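Local coordinates for putative tetR family transcription regulator (Shewanella loihica, PDB 3PPB), which probably binds DNA through a helix-turn-helix motif and regulates transcription, as other TetR-family proteins do, at residues A93-A97 against Y161-T165. Residues are numbered along the deposited sequence; the frame is centred on the assembly and turned at random.
Sequences ALTWA and YLAAT. With EDO (1,2-ethanediol), chain G.
The Y161 ring carries the methyl CG2 of T165 on one face, 3.5 Å above the plane and shifted toward the rim, while the carbonyl oxygen A93 O lies at its edge, in plane. W96 has the ethanediol at its indole edge, and its carbon CE3 sits 3.8 Å from Y161 OH; the two side chains cross at about a right angle. This is a buried helix-helix contact within the all-helical TetR-like fold, well away in sequence from the predicted helix-turn-helix, where segment 93-97 of helix 82-99 crosses segment 161-165 of helix 150-170 at -49°. With CG anti to the backbone N (chi1 167°), the tyrosine ring reaches across to helix 82-99, running past L94 in the opposite direction. Methyl L94 CD1 touches Y161 CD1 at 3.7 Å, and CB of A93 packs on CE1 of the same ring. The phenol oxygen reaches A97, with OH 3.4 Å from CB; its polar partner is Q104 OE1 on helix 101-110, so that third helix satisfies the buried hydroxyl. F68 of helix 53-74 meets both aromatic rings, edge-to-face in the case of W96, and F107 meets the indole too. Indole NE1 makes a weak hydrogen bond to O1 of the ethanediol, probably from the crystallisation liquor, which also hydrogen-bonds E67 OE1. Replacing W96 with an alanine would probably open a gap beside Y161 OH, leaving F107 without the indole and F68 with Y161 as its remaining ring partner here. Over the tyrosine face, T165 CG2 also meets A97 CB at 3.5 Å, tighter than usual for two carbons. That methyl is set by the T165 hydroxyl, which turns back on its own helix: OG1 donates to Y161 O at 2.9 Å, tilted 29° from the carbonyl plane, on the face opposite to the one approached by T165 N.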
# COMPACT_ATOMS: atom_id res chain seq x y z
N ALA A 93 10.43 5.89 12.04
CA ALA A 93 10.07 5.31 10.73
C ALA A 93 9.59 6.41 9.78
O ALA A 93 10.04 6.49 8.64
CB ALA A 93 8.99 4.22 10.90
N LEU A 94 8.70 7.29 10.27
CA LEU A 94 8.15 8.40 9.49
C LEU A 94 9.25 9.41 9.17
O LEU A 94 9.29 9.89 8.05
CB LEU A 94 6.95 9.05 10.22
CG LEU A 94 5.53 8.56 9.81
CD1 LEU A 94 5.41 7.05 9.83
CD2 LEU A 94 4.46 9.11 10.75
N THR A 95 10.20 9.66 10.12
CA THR A 95 11.32 10.58 9.89
C THR A 95 12.20 10.01 8.78
O THR A 95 12.61 10.75 7.88
CB THR A 95 12.12 10.82 11.17
OG1 THR A 95 11.24 11.39 12.14
CG2 THR A 95 13.34 11.73 10.98
N TRP A 96 12.45 8.69 8.83
CA TRP A 96 13.27 8.01 7.82
C TRP A 96 12.62 8.17 6.44
O TRP A 96 13.33 8.48 5.48
CB TRP A 96 13.46 6.53 8.18
CG TRP A 96 14.29 5.77 7.17
CD1 TRP A 96 15.63 5.53 7.23
CD2 TRP A 96 13.82 5.17 5.95
NE1 TRP A 96 16.04 4.80 6.13
CE2 TRP A 96 14.95 4.58 5.32
CE3 TRP A 96 12.57 5.07 5.33
CZ2 TRP A 96 14.83 3.88 4.11
CZ3 TRP A 96 12.47 4.41 4.12
CH2 TRP A 96 13.60 3.83 3.51
N ALA A 97 11.29 7.98 6.35
CA ALA A 97 10.50 8.12 5.11
C ALA A 97 10.65 9.53 4.50
O ALA A 97 10.77 9.65 3.29
CB ALA A 97 9.04 7.82 5.39
N TYR A 161 1.66 2.35 8.24
CA TYR A 161 2.91 3.09 7.94
C TYR A 161 2.84 3.64 6.50
O TYR A 161 3.14 4.81 6.25
CB TYR A 161 4.14 2.18 8.13
CG TYR A 161 5.40 2.76 7.54
CD1 TYR A 161 6.12 3.76 8.20
CD2 TYR A 161 5.87 2.35 6.29
CE1 TYR A 161 7.27 4.32 7.65
CE2 TYR A 161 7.00 2.93 5.71
CZ TYR A 161 7.71 3.90 6.40
OH TYR A 161 8.84 4.48 5.87
N LEU A 162 2.44 2.79 5.55
CA LEU A 162 2.38 3.21 4.15
C LEU A 162 1.33 4.28 3.93
O LEU A 162 1.54 5.18 3.13
CB LEU A 162 2.15 2.01 3.22
CG LEU A 162 3.33 1.01 3.11
CD1 LEU A 162 2.92 -0.19 2.32
CD2 LEU A 162 4.58 1.66 2.49
N ALA A 163 0.22 4.22 4.68
CA ALA A 163 -0.84 5.22 4.59
C ALA A 163 -0.36 6.56 5.14
O ALA A 163 -0.59 7.59 4.52
CB ALA A 163 -2.07 4.75 5.34
N ALA A 164 0.33 6.56 6.30
CA ALA A 164 0.80 7.79 6.95
C ALA A 164 1.91 8.45 6.14
O ALA A 164 1.93 9.67 6.03
CB ALA A 164 1.26 7.52 8.39
N THR A 165 2.79 7.65 5.53
CA THR A 165 3.89 8.19 4.73
C THR A 165 3.39 8.68 3.37
O THR A 165 3.94 9.64 2.85
CB THR A 165 5.05 7.22 4.62
OG1 THR A 165 4.62 5.99 4.04
CG2 THR A 165 5.71 6.98 5.98
C1 EDO G . 19.43 5.26 5.50
O1 EDO G . 18.84 4.35 4.57
C2 EDO G . 19.47 4.61 6.88
O2 EDO G . 19.95 5.55 7.85